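Long-range contacts in Blo t 1 allergen (Blomia tropicalis, PDB 5JT8), which is a group 1 mite allergen of the papain family, probably a cysteine protease, captured here together with its inhibitory propeptide: residues A123-I128 / A146-S151; S157-E162 / V200-Y205; N116-Q121 / I284-G289; A139-G144 / D280-L285. All blocks are in the same frame, centred on the assembly; numbering follows the deposited sequence.

Contact 1: A123-I128 / A146-S151; sequences ARLTRI and AESLYS. With NO3 (nitrate ion), chain I.
Ser151, Ser148 and Glu147, on the central helix 139-154 of the papain-like fold, present small or polar groups to the extended loop 123-128. Two direct hydrogen bonds carry the contact. The hydroxyl Ser151 OG, set anti to its own backbone N (chi1 -175°), donates to Arg124 O at 2.5 Å and approaches from above the carbonyl plane. Glu147, one helical turn before Ser151, accepts from Thr126 OG1 at 2.8 Å, its OE1 being met nearly along the C-O axis. The two side chains cross at about a right angle, and the extended Glu147 chain spans the gap from the helix to the loop. Both carboxylate oxygens have further partners, Arg129 in a salt bridge to OE1 and the backbone N of Leu160 at OE2. This buried acid is thus held from several sides, which probably favours its charged form.

Water extends the polar bonding. One molecule accepts from Arg124 N at 3.0 Å and donates to Ser151 OG; another donates to Thr126 OG1 at 2.8 Å and, weakly, to Ser148 OG, whose hydroxyl is also bonded to Gly144 O.

Van der Waals contact is slight: Leu125 CD2 rests 3.6 Å from Ser148 OG, and the short serine side chain lets the leucine lie close to the helix. On the loop, a nitrate ion, probably from the crystallisation liquor, is bound by Arg127 N and by Arg129. Its O1 lies 3.3 Å from Arg127 N in a nearly straight bond (168°), while its O2 is 3.6 Å from Thr126 CG2.

Contact 2: S157-E162 / V200-Y205; sequences SIELSE and VEERNY. Unlike the reference sequence in segment 200-205: Arg203 (reference Glu).
Ser161 OG, anti to its backbone N (chi1 180°), donates a very short bond of 2.5 Å to Tyr205 O and also accepts from Glu164 N, making Ser161 the N-cap of helix 162-168. Serine suits the place because one small hydroxyl can serve both.

Two backbone hydrogen bonds run alongside. Glu202 N donates to Glu159 O at 2.8 Å, an oxygen that Glu201 CA also approaches to 3.2 Å in a CA-H...O contact, and Ser161 N donates to Val200 O at 3.1 Å. Together they make a single beta bridge between Leu160 and Glu201, which fastens the loop following the central helix of the papain-like fold to the turn at 200-205.

Glu159 and Glu202 meet through their aliphatic parts, Glu159 CG lying 3.6 Å from Glu202 CB, and their carboxylate planes are 21° apart. Glu202 is bent at chi2, while its OE2 accepts from Tyr207 N. The carboxylate of Glu162 comes near as well, its OE1 being 4.0 Å from Glu202 OE1. A water 2.6 Å from Glu162 OE1 and 2.8 Å from Glu202 OE1 lies between the two acids and may ease their repulsion.

Contact 3: N116-Q121 / I284-G289; sequences NFDWRQ and ILVGWG
Phe117 and Trp288 face each other as an antiparallel hydrogen-bonded pair, joining the short strand 117-118 to strand 281-291 in the sheet of the beta-rich half of the papain-like fold. Phe117 N donates to Trp288 O in a bond of 2.9 Å, and Trp288 N returns one of 2.7 Å to Phe117 O. A third, from Trp119 N to Val286 O, continues the pairing into the start of helix 119-122.

On the face carrying these aromatics, Phe117 CB sits over the six-membered ring of Trp288, 3.4 Å from its centroid and 11° off the normal, a CH-pi contact. The rings themselves are near parallel (17°) but slid apart, with little overlap. Trp288 CG, set between its backbone N and carbonyl carbon (chi1 70°), starts the indole on its course under Phe117 CB, and NE1 donates to Pro114 O.

Gly287, without a side chain, lets Phe117 O come within 3.1 Å of its CA. Asn116 OD1 similarly approaches Gly289 CA, and it accepts from Thr290 N.

Farther out, Asp118 is the N-cap of helix 119-122: its OD1 accepts from Arg120 N at 3.0 Å. Arg120 then folds back and grips the carboxylate side-on with NE and NH2, while Tyr312 offers it a cation-pi partner. NE reaches the syn lone pair of Asp118 OD1, and NH2 lies 2.8 Å from Asp118 OD2, on the syn side.

Contact 4: A139-G144 / D280-L285; sequences AFAAAG and DHAVIL
The central helix of the papain-like fold, 139-154, packs against strand 281-291 of the beta-rich half through Ala141, Gly144, Ala282 and Ile284. Over these short segments the two run nearly parallel, their N-to-C directions 20° apart and their axes approaching to 6.9 Å, a closeness that suits a helix face of alanine and glycine.

Ala141 is the centre of the contact. Its CB points to the strand and touches Ala282 CB at 4.0 Å, Val283 O at 3.8 Å and Ile284 CG1 at 4.1 Å. Ile284 supplies the larger group: CG1 stands anti to the carbonyl carbon (chi1 -62°), and CD1 beyond it reaches into the helix surface. That methyl lies 3.3 Å from Ala141 O and 3.5 Å from Gly144 CA; having no side chain, Gly144 leaves the methyl room against the backbone. All touching residues are buried.

Just before Ala282, His281 and Asp280 both face Met254 in a classic beta bulge. His281 NE2 is hydrogen-bonded to Asn301 OD1 and its ring stacks with Trp303, consistent with the histidine-asparagine pair of papain-family active sites.

Strands 250-254 and 294-300 flank strand 281-291, Val283 touching Ile252 in one and Ile299 in the other. Ala142 meets Ala190, Phe191 and Met194 of helix 187-196, so the first turns of helix 139-154 lie between that helix and the sheet.

Helix 139-154 unites contacts 1 and 4, whose centres are 13 Å apart: its first turns meet the sheet, later ones the loop 123-128. Contact 2 touches both. Thr126 CG2 lies 3.5 Å from Ile158 O, and Glu162 OE2 lies 3.4 Å from Phe140 CD2. Contacts 3 and 4 share strand 281-291, with centres 15 Å apart, and Leu125 CD1 of contact 1 packs 4.1 Å from Val286 CG1 of contact 3. The oxidised Cys137, probably the catalytic cysteine as in papain, lies just before the helix segment of contact 4, whose strand segment carries His281; that contact therefore joins the elements carrying the probable active-site pair.

Contact 1: A123-I128 / A146-S151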
loop_
_atom_site.group_PDB
_atom_site.type_symbol
_atom_site.label_atom_id
_atom_site.label_comp_id
_atom_site.label_asym_id
_atom_site.label_seq_id
_atom_site.Cartn_x
_atom_site.Cartn_y
_atom_site.Cartn_z
ATOM N N ALA A 123 16.737 8.591 5.896
ATOM C CA ALA A 123 16.435 7.813 7.074
ATOM C C ALA A 123 16.571 6.355 6.709
ATOM O O ALA A 123 16.489 5.989 5.530
ATOM C CB ALA A 123 15.017 8.122 7.585
ATOM N N ARG A 124 16.810 5.523 7.711
ATOM C CA ARG A 124 16.866 4.099 7.467
ATOM C C ARG A 124 15.448 3.626 7.636
ATOM O O ARG A 124 14.987 3.480 8.752
ATOM C CB ARG A 124 17.823 3.382 8.430
ATOM C CG ARG A 124 19.002 2.704 7.727
ATOM C CD ARG A 124 19.802 1.771 8.650
ATOM N NE ARG A 124 19.783 2.207 10.044
ATOM C CZ ARG A 124 19.356 1.454 11.057
ATOM N NH1 ARG A 124 18.922 0.219 10.830
ATOM N NH2 ARG A 124 19.366 1.933 12.299
ATOM N N LEU A 125 14.735 3.455 6.528
ATOM C CA LEU A 125 13.358 2.987 6.599
ATOM C C LEU A 125 13.388 1.500 6.826
ATOM O O LEU A 125 14.421 0.862 6.608
ATOM C CB LEU A 125 12.592 3.331 5.329
ATOM C CG LEU A 125 12.475 4.840 5.145
ATOM C CD1 LEU A 125 11.629 5.154 3.915
ATOM C CD2 LEU A 125 11.897 5.475 6.408
ATOM N N THR A 126 12.274 0.940 7.281
ATOM C CA THR A 126 12.266 -0.481 7.602
ATOM C C THR A 126 12.134 -1.295 6.322
ATOM O O THR A 126 11.754 -0.776 5.267
ATOM C CB THR A 126 11.135 -0.841 8.593
ATOM O OG1 THR A 126 9.867 -0.522 8.012
ATOM C CG2 THR A 126 11.309 -0.063 9.905
ATOM N N ARG A 127 12.462 -2.574 6.421
ATOM C CA ARG A 127 12.461 -3.451 5.261
ATOM C C ARG A 127 11.078 -3.635 4.670
ATOM O O ARG A 127 10.069 -3.491 5.357
ATOM C CB ARG A 127 13.056 -4.815 5.629
ATOM C CG ARG A 127 14.540 -4.761 5.964
ATOM C CD ARG A 127 15.151 -6.157 5.967
ATOM N NE ARG A 127 16.410 -6.218 5.218
ATOM C CZ ARG A 127 16.497 -6.218 3.886
ATOM N NH1 ARG A 127 15.399 -6.144 3.136
ATOM N NH2 ARG A 127 17.687 -6.279 3.302
ATOM N N ILE A 128 11.048 -3.967 3.387
ATOM C CA ILE A 128 9.805 -4.141 2.657
ATOM C C ILE A 128 9.047 -5.357 3.191
ATOM O O ILE A 128 9.636 -6.412 3.415
ATOM C CB ILE A 128 10.089 -4.278 1.140
ATOM C CG1 ILE A 128 10.454 -2.905 0.548
ATOM C CG2 ILE A 128 8.919 -4.902 0.405
ATOM C CD1 ILE A 128 9.280 -1.958 0.415
ATOM N N ALA A 146 4.096 4.664 10.462
ATOM C CA ALA A 146 4.470 4.736 11.881
ATOM C C ALA A 146 5.921 4.317 12.104
ATOM O O ALA A 146 6.671 4.981 12.819
ATOM C CB ALA A 146 3.528 3.869 12.740
ATOM N N GLU A 147 6.314 3.206 11.492
ATOM C CA GLU A 147 7.684 2.742 11.603
ATOM C C GLU A 147 8.659 3.786 11.028
ATOM O O GLU A 147 9.697 4.049 11.625
ATOM C CB GLU A 147 7.849 1.375 10.912
ATOM C CG GLU A 147 7.051 0.247 11.581
ATOM C CD GLU A 147 7.154 -1.093 10.854
ATOM O OE1 GLU A 147 7.843 -1.182 9.814
ATOM O OE2 GLU A 147 6.546 -2.072 11.329
ATOM N N SER A 148 8.303 4.405 9.903
ATOM C CA SER A 148 9.121 5.468 9.311
ATOM C C SER A 148 9.358 6.617 10.279
ATOM O O SER A 148 10.471 7.121 10.420
ATOM C CB SER A 148 8.454 6.025 8.045
ATOM O OG SER A 148 8.369 5.018 7.069
ATOM N N LEU A 149 8.283 7.047 10.924
ATOM C CA LEU A 149 8.373 8.148 11.877
ATOM C C LEU A 149 9.278 7.807 13.057
ATOM O O LEU A 149 10.021 8.673 13.514
ATOM C CB LEU A 149 6.978 8.544 12.367
ATOM C CG LEU A 149 6.096 9.155 11.281
ATOM C CD1 LEU A 149 4.701 9.547 11.817
ATOM C CD2 LEU A 149 6.781 10.366 10.654
ATOM N N TYR A 150 9.235 6.561 13.552
ATOM C CA TYR A 150 10.123 6.186 14.661
ATOM C C TYR A 150 11.571 6.204 14.207
ATOM O O TYR A 150 12.474 6.550 14.976
ATOM C CB TYR A 150 9.757 4.808 15.248
ATOM C CG TYR A 150 8.651 4.933 16.269
ATOM C CD1 TYR A 150 8.940 5.172 17.610
ATOM C CD2 TYR A 150 7.327 4.872 15.885
ATOM C CE1 TYR A 150 7.929 5.327 18.543
ATOM C CE2 TYR A 150 6.304 5.019 16.807
ATOM C CZ TYR A 150 6.610 5.249 18.134
ATOM O OH TYR A 150 5.594 5.399 19.054
ATOM N N SER A 151 11.803 5.855 12.952
ATOM C CA SER A 151 13.174 5.892 12.429
ATOM C C SER A 151 13.597 7.360 12.269
ATOM O O SER A 151 14.656 7.779 12.728
ATOM C CB SER A 151 13.270 5.147 11.092
ATOM O OG SER A 151 14.616 5.076 10.646
HETATM N N NO3 I . 12.736 -3.825 10.233
HETATM O O1 NO3 I . 13.564 -3.402 9.373
HETATM O O2 NO3 I . 12.489 -3.140 11.271
HETATM O O3 NO3 I . 12.154 -4.939 10.059
HETATM O O HOH W 1 17.143 7.022 10.281
HETATM O O HOH W 2 10.142 2.270 7.636
#

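Contact 2: S157-E162 / V200-Y205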
loop_
_atom_site.group_PDB
_atom_site.type_symbol
_atom_site.label_atom_id
_atom_site.label_comp_id
_atom_site.label_asym_id
_atom_site.label_seq_id
_atom_site.Cartn_x
_atom_site.Cartn_y
_atom_site.Cartn_z
ATOM N N SER A 157 14.533 1.488 14.901
ATOM C CA SER A 157 13.970 0.584 13.905
ATOM C C SER A 157 13.062 -0.408 14.613
ATOM O O SER A 157 13.523 -1.230 15.394
ATOM C CB SER A 157 15.072 -0.159 13.139
ATOM O OG SER A 157 15.962 0.761 12.544
ATOM N N ILE A 158 11.768 -0.319 14.346
ATOM C CA ILE A 158 10.821 -1.254 14.929
ATOM C C ILE A 158 9.991 -1.894 13.835
ATOM O O ILE A 158 9.784 -1.322 12.747
ATOM C CB ILE A 158 9.899 -0.568 15.945
ATOM C CG1 ILE A 158 9.097 0.534 15.255
ATOM C CG2 ILE A 158 10.711 0.006 17.106
ATOM C CD1 ILE A 158 8.373 1.469 16.207
ATOM N N GLU A 159 9.548 -3.108 14.114
ATOM C CA GLU A 159 8.635 -3.800 13.237
ATOM C C GLU A 159 7.332 -4.002 13.998
ATOM O O GLU A 159 7.284 -4.762 14.970
ATOM C CB GLU A 159 9.208 -5.137 12.783
ATOM C CG GLU A 159 8.303 -5.845 11.804
ATOM C CD GLU A 159 8.913 -7.102 11.237
ATOM O OE1 GLU A 159 10.040 -7.463 11.652
ATOM O OE2 GLU A 159 8.256 -7.728 10.376
ATOM N N LEU A 160 6.293 -3.302 13.566
ATOM C CA LEU A 160 5.007 -3.366 14.237
ATOM C C LEU A 160 4.155 -4.520 13.718
ATOM O O LEU A 160 4.376 -5.031 12.613
ATOM C CB LEU A 160 4.266 -2.044 14.074
ATOM C CG LEU A 160 4.980 -0.822 14.652
ATOM C CD1 LEU A 160 4.207 0.452 14.337
ATOM C CD2 LEU A 160 5.209 -0.952 16.144
ATOM N N SER A 161 3.183 -4.917 14.530
ATOM C CA SER A 161 2.264 -6.004 14.198
ATOM C C SER A 161 1.079 -5.554 13.335
ATOM O O SER A 161 0.110 -4.984 13.853
ATOM C CB SER A 161 1.733 -6.638 15.492
ATOM O OG SER A 161 0.832 -7.695 15.234
ATOM N N GLU A 162 1.150 -5.814 12.032
ATOM C CA GLU A 162 -0.010 -5.638 11.169
ATOM C C GLU A 162 -1.168 -6.539 11.592
ATOM O O GLU A 162 -2.334 -6.172 11.450
ATOM C CB GLU A 162 0.336 -5.916 9.703
ATOM C CG GLU A 162 1.091 -4.790 9.010
ATOM C CD GLU A 162 2.582 -4.798 9.325
ATOM O OE1 GLU A 162 3.052 -5.733 10.020
ATOM O OE2 GLU A 162 3.291 -3.870 8.866
ATOM N N VAL A 200 1.818 -3.553 19.487
ATOM C CA VAL A 200 3.012 -4.257 19.939
ATOM C C VAL A 200 3.836 -4.609 18.706
ATOM O O VAL A 200 3.362 -4.483 17.572
ATOM C CB VAL A 200 2.698 -5.546 20.740
ATOM C CG1 VAL A 200 1.932 -5.221 22.018
ATOM C CG2 VAL A 200 1.952 -6.557 19.873
ATOM N N GLU A 201 5.062 -5.063 18.924
ATOM C CA GLU A 201 5.911 -5.467 17.808
ATOM C C GLU A 201 5.473 -6.793 17.207
ATOM O O GLU A 201 4.807 -7.614 17.861
ATOM C CB GLU A 201 7.366 -5.578 18.250
ATOM C CG GLU A 201 8.102 -4.255 18.379
ATOM C CD GLU A 201 9.371 -4.423 19.198
ATOM O OE1 GLU A 201 9.249 -4.667 20.422
ATOM O OE2 GLU A 201 10.477 -4.342 18.616
ATOM N N GLU A 202 5.870 -6.980 15.953
ATOM C CA GLU A 202 5.683 -8.221 15.218
ATOM C C GLU A 202 5.969 -9.494 16.028
ATOM O O GLU A 202 5.195 -10.452 15.971
ATOM C CB GLU A 202 6.569 -8.190 13.961
ATOM C CG GLU A 202 6.512 -9.446 13.130
ATOM C CD GLU A 202 5.176 -9.629 12.444
ATOM O OE1 GLU A 202 4.436 -8.637 12.322
ATOM O OE2 GLU A 202 4.872 -10.762 12.022
ATOM N N ARG A 203 7.066 -9.498 16.786
ATOM C CA ARG A 203 7.452 -10.650 17.611
ATOM C C ARG A 203 6.333 -11.147 18.513
ATOM O O ARG A 203 6.213 -12.340 18.776
ATOM C CB ARG A 203 8.638 -10.318 18.524
ATOM C CG ARG A 203 9.972 -10.003 17.880
ATOM C CD ARG A 203 10.813 -9.204 18.879
ATOM N NE ARG A 203 10.655 -9.744 20.234
ATOM C CZ ARG A 203 10.523 -9.015 21.340
ATOM N NH1 ARG A 203 10.540 -7.688 21.278
ATOM N NH2 ARG A 203 10.380 -9.621 22.515
ATOM N N ASN A 204 5.554 -10.211 19.032
ATOM C CA ASN A 204 4.587 -10.522 20.065
ATOM C C ASN A 204 3.196 -10.808 19.502
ATOM O O ASN A 204 2.352 -11.369 20.188
ATOM C CB ASN A 204 4.532 -9.376 21.070
ATOM C CG ASN A 204 5.772 -9.314 21.942
ATOM O OD1 ASN A 204 6.477 -8.309 21.969
ATOM N ND2 ASN A 204 6.045 -10.394 22.653
ATOM N N TYR A 205 2.959 -10.430 18.251
ATOM C CA TYR A 205 1.670 -10.698 17.619
ATOM C C TYR A 205 1.973 -10.899 16.135
ATOM O O TYR A 205 1.798 -9.974 15.338
ATOM C CB TYR A 205 0.685 -9.519 17.837
ATOM C CG TYR A 205 -0.797 -9.815 17.603
ATOM C CD1 TYR A 205 -1.193 -10.727 16.637
ATOM C CD2 TYR A 205 -1.783 -9.300 18.455
ATOM C CE1 TYR A 205 -2.523 -11.040 16.441
ATOM C CE2 TYR A 205 -3.144 -9.599 18.259
ATOM C CZ TYR A 205 -3.506 -10.478 17.257
ATOM O OH TYR A 205 -4.841 -10.800 17.054
HETATM O O HOH W 3 5.406 -6.792 10.493
#

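Contact 3: N116-Q121 / I284-G289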
loop_
_atom_site.group_PDB
_atom_site.type_symbol
_atom_site.label_atom_id
_atom_site.label_comp_id
_atom_site.label_asym_id
_atom_site.label_seq_id
_atom_site.Cartn_x
_atom_site.Cartn_y
_atom_site.Cartn_z
ATOM N N ASN A 116 14.126 16.755 -5.924
ATOM C CA ASN A 116 14.131 15.360 -5.466
ATOM C C ASN A 116 14.072 15.272 -3.960
ATOM O O ASN A 116 14.708 16.049 -3.255
ATOM C CB ASN A 116 15.381 14.610 -5.951
ATOM C CG ASN A 116 15.538 14.643 -7.453
ATOM O OD1 ASN A 116 14.831 13.947 -8.183
ATOM N ND2 ASN A 116 16.477 15.447 -7.926
ATOM N N PHE A 117 13.323 14.303 -3.466
ATOM C CA PHE A 117 13.228 14.060 -2.039
ATOM C C PHE A 117 12.912 12.574 -1.863
ATOM O O PHE A 117 11.980 12.062 -2.462
ATOM C CB PHE A 117 12.152 14.950 -1.404
ATOM C CG PHE A 117 12.157 14.943 0.102
ATOM C CD1 PHE A 117 11.529 13.930 0.812
ATOM C CD2 PHE A 117 12.786 15.958 0.811
ATOM C CE1 PHE A 117 11.533 13.924 2.203
ATOM C CE2 PHE A 117 12.797 15.958 2.199
ATOM C CZ PHE A 117 12.167 14.941 2.896
ATOM N N ASP A 118 13.705 11.884 -1.056
ATOM C CA ASP A 118 13.566 10.441 -0.898
ATOM C C ASP A 118 13.832 10.071 0.566
ATOM O O ASP A 118 14.979 10.071 1.000
ATOM C CB ASP A 118 14.543 9.716 -1.847
ATOM C CG ASP A 118 14.291 8.215 -1.942
ATOM O OD1 ASP A 118 13.540 7.672 -1.112
ATOM O OD2 ASP A 118 14.848 7.577 -2.854
ATOM N N TRP A 119 12.786 9.768 1.333
ATOM C CA TRP A 119 12.991 9.375 2.727
ATOM C C TRP A 119 13.897 8.141 2.867
ATOM O O TRP A 119 14.549 7.972 3.898
ATOM C CB TRP A 119 11.655 9.120 3.430
ATOM C CG TRP A 119 11.017 10.358 3.936
ATOM C CD1 TRP A 119 9.832 10.909 3.507
ATOM C CD2 TRP A 119 11.510 11.224 4.967
ATOM N NE1 TRP A 119 9.567 12.059 4.210
ATOM C CE2 TRP A 119 10.578 12.278 5.111
ATOM C CE3 TRP A 119 12.662 11.225 5.769
ATOM C CZ2 TRP A 119 10.746 13.310 6.034
ATOM C CZ3 TRP A 119 12.839 12.255 6.682
ATOM C CH2 TRP A 119 11.886 13.292 6.803
ATOM N N ARG A 120 13.971 7.300 1.834
ATOM C CA ARG A 120 14.883 6.146 1.876
ATOM C C ARG A 120 16.350 6.560 2.040
ATOM O O ARG A 120 17.188 5.765 2.475
ATOM C CB ARG A 120 14.767 5.300 0.611
ATOM C CG ARG A 120 13.408 4.671 0.351
ATOM C CD ARG A 120 13.418 3.932 -0.991
ATOM N NE ARG A 120 13.670 4.851 -2.099
ATOM C CZ ARG A 120 13.666 4.510 -3.385
ATOM N NH1 ARG A 120 13.419 3.254 -3.738
ATOM N NH2 ARG A 120 13.904 5.430 -4.324
ATOM N N GLN A 121 16.658 7.799 1.671
ATOM C CA GLN A 121 18.024 8.290 1.752
ATOM C C GLN A 121 18.226 9.189 2.951
ATOM O O GLN A 121 19.355 9.428 3.353
ATOM C CB GLN A 121 18.413 9.041 0.470
ATOM C CG GLN A 121 18.827 8.107 -0.658
ATOM C CD GLN A 121 18.935 8.802 -1.992
ATOM O OE1 GLN A 121 19.653 9.792 -2.134
ATOM N NE2 GLN A 121 18.226 8.285 -2.989
ATOM N N ILE A 284 2.286 3.536 0.443
ATOM C CA ILE A 284 2.973 4.669 1.061
ATOM C C ILE A 284 3.788 5.461 0.040
ATOM O O ILE A 284 4.518 4.876 -0.758
ATOM C CB ILE A 284 3.926 4.176 2.198
ATOM C CG1 ILE A 284 3.121 3.470 3.307
ATOM C CG2 ILE A 284 4.760 5.311 2.773
ATOM C CD1 ILE A 284 4.016 2.669 4.275
ATOM N N LEU A 285 3.661 6.785 0.065
ATOM C CA LEU A 285 4.586 7.652 -0.663
ATOM C C LEU A 285 5.749 7.984 0.245
ATOM O O LEU A 285 5.547 8.439 1.370
ATOM C CB LEU A 285 3.903 8.938 -1.131
ATOM C CG LEU A 285 2.780 8.861 -2.165
ATOM C CD1 LEU A 285 2.202 10.257 -2.425
ATOM C CD2 LEU A 285 3.330 8.253 -3.452
ATOM N N VAL A 286 6.968 7.747 -0.223
ATOM C CA VAL A 286 8.130 8.056 0.584
ATOM C C VAL A 286 8.958 9.160 -0.050
ATOM O O VAL A 286 9.987 9.541 0.479
ATOM C CB VAL A 286 9.034 6.829 0.800
ATOM C CG1 VAL A 286 8.295 5.732 1.578
ATOM C CG2 VAL A 286 9.578 6.321 -0.519
ATOM N N GLY A 287 8.505 9.665 -1.191
ATOM C CA GLY A 287 9.201 10.760 -1.840
ATOM C C GLY A 287 8.885 10.974 -3.305
ATOM O O GLY A 287 7.906 10.453 -3.844
ATOM N N TRP A 288 9.739 11.744 -3.960
ATOM C CA TRP A 288 9.540 12.066 -5.358
ATOM C C TRP A 288 10.849 12.424 -5.997
ATOM O O TRP A 288 11.837 12.688 -5.309
ATOM C CB TRP A 288 8.563 13.226 -5.504
ATOM C CG TRP A 288 9.138 14.529 -5.026
ATOM C CD1 TRP A 288 9.873 15.414 -5.754
ATOM C CD2 TRP A 288 9.030 15.083 -3.711
ATOM N NE1 TRP A 288 10.225 16.495 -4.978
ATOM C CE2 TRP A 288 9.711 16.321 -3.723
ATOM C CE3 TRP A 288 8.406 14.668 -2.532
ATOM C CZ2 TRP A 288 9.783 17.148 -2.602
ATOM C CZ3 TRP A 288 8.486 15.482 -1.418
ATOM C CH2 TRP A 288 9.175 16.709 -1.463
ATOM N N GLY A 289 10.841 12.455 -7.324
ATOM C CA GLY A 289 12.015 12.774 -8.088
ATOM C C GLY A 289 11.650 13.060 -9.526
ATOM O O GLY A 289 10.481 12.996 -9.904
#

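Contact 4: A139-G144 / D280-L285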
loop_
_atom_site.group_PDB
_atom_site.type_symbol
_atom_site.label_atom_id
_atom_site.label_comp_id
_atom_site.label_asym_id
_atom_site.label_seq_id
_atom_site.Cartn_x
_atom_site.Cartn_y
_atom_site.Cartn_z
ATOM N N ALA A 139 -3.506 -1.916 6.685
ATOM C CA ALA A 139 -2.734 -2.123 7.907
ATOM C C ALA A 139 -1.210 -1.922 7.668
ATOM O O ALA A 139 -0.529 -1.235 8.440
ATOM C CB ALA A 139 -3.027 -3.527 8.478
ATOM N N PHE A 140 -0.682 -2.498 6.593
ATOM C CA PHE A 140 0.742 -2.342 6.284
ATOM C C PHE A 140 1.119 -0.879 5.996
ATOM O O PHE A 140 2.204 -0.432 6.378
ATOM C CB PHE A 140 1.135 -3.251 5.114
ATOM C CG PHE A 140 1.258 -4.700 5.506
ATOM C CD1 PHE A 140 0.134 -5.504 5.619
ATOM C CD2 PHE A 140 2.500 -5.240 5.814
ATOM C CE1 PHE A 140 0.247 -6.849 6.019
ATOM C CE2 PHE A 140 2.630 -6.554 6.207
ATOM C CZ PHE A 140 1.503 -7.373 6.318
ATOM N N ALA A 141 0.219 -0.137 5.358
ATOM C CA ALA A 141 0.513 1.236 4.986
ATOM C C ALA A 141 0.595 2.116 6.240
ATOM O O ALA A 141 1.519 2.922 6.402
ATOM C CB ALA A 141 -0.552 1.774 3.988
ATOM N N ALA A 142 -0.359 1.933 7.139
ATOM C CA ALA A 142 -0.350 2.674 8.388
ATOM C C ALA A 142 0.871 2.294 9.224
ATOM O O ALA A 142 1.559 3.156 9.749
ATOM C CB ALA A 142 -1.632 2.414 9.167
ATOM N N ALA A 143 1.124 0.996 9.360
ATOM C CA ALA A 143 2.245 0.543 10.178
ATOM C C ALA A 143 3.552 1.053 9.593
ATOM O O ALA A 143 4.451 1.430 10.329
ATOM C CB ALA A 143 2.264 -0.973 10.292
ATOM N N GLY A 144 3.629 1.072 8.264
ATOM C CA GLY A 144 4.800 1.551 7.545
ATOM C C GLY A 144 5.112 3.021 7.810
ATOM O O GLY A 144 6.258 3.407 8.056
ATOM N N ASP A 280 -8.521 0.614 -4.559
ATOM C CA ASP A 280 -8.665 -0.654 -3.835
ATOM C C ASP A 280 -7.378 -1.094 -3.147
ATOM O O ASP A 280 -7.288 -2.205 -2.641
ATOM C CB ASP A 280 -9.151 -1.781 -4.763
ATOM C CG ASP A 280 -8.225 -2.026 -5.953
ATOM O OD1 ASP A 280 -7.150 -1.393 -6.050
ATOM O OD2 ASP A 280 -8.583 -2.873 -6.802
ATOM N N HIS A 281 -6.381 -0.225 -3.111
ATOM C CA HIS A 281 -5.108 -0.610 -2.520
ATOM C C HIS A 281 -4.487 0.549 -1.772
ATOM O O HIS A 281 -4.426 1.657 -2.296
ATOM C CB HIS A 281 -4.174 -1.100 -3.611
ATOM C CG HIS A 281 -2.900 -1.700 -3.106
ATOM N ND1 HIS A 281 -2.855 -2.576 -2.044
ATOM C CD2 HIS A 281 -1.628 -1.588 -3.557
ATOM C CE1 HIS A 281 -1.606 -2.954 -1.844
ATOM N NE2 HIS A 281 -0.843 -2.375 -2.752
ATOM N N ALA A 282 -4.030 0.291 -0.550
ATOM C CA ALA A 282 -3.313 1.297 0.236
ATOM C C ALA A 282 -1.810 1.072 0.154
ATOM O O ALA A 282 -1.355 -0.048 0.298
ATOM C CB ALA A 282 -3.752 1.265 1.684
ATOM N N VAL A 283 -1.051 2.142 -0.072
ATOM C CA VAL A 283 0.414 2.064 -0.068
ATOM C C VAL A 283 0.975 3.341 0.551
ATOM O O VAL A 283 0.214 4.143 1.089
ATOM C CB VAL A 283 0.998 1.872 -1.476
ATOM C CG1 VAL A 283 0.588 0.517 -2.062
ATOM C CG2 VAL A 283 0.570 3.028 -2.410
ATOM N N ILE A 284 2.286 3.536 0.443
ATOM C CA ILE A 284 2.973 4.669 1.061
ATOM C C ILE A 284 3.788 5.461 0.040
ATOM O O ILE A 284 4.518 4.876 -0.758
ATOM C CB ILE A 284 3.926 4.176 2.198
ATOM C CG1 ILE A 284 3.121 3.470 3.307
ATOM C CG2 ILE A 284 4.760 5.311 2.773
ATOM C CD1 ILE A 284 4.016 2.669 4.275
ATOM N N LEU A 285 3.661 6.785 0.065
ATOM C CA LEU A 285 4.586 7.652 -0.663
ATOM C C LEU A 285 5.749 7.984 0.245
ATOM O O LEU A 285 5.547 8.439 1.370
ATOM C CB LEU A 285 3.903 8.938 -1.131
ATOM C CG LEU A 285 2.780 8.861 -2.165
ATOM C CD1 LEU A 285 2.202 10.257 -2.425
ATOM C CD2 LEU A 285 3.330 8.253 -3.452
#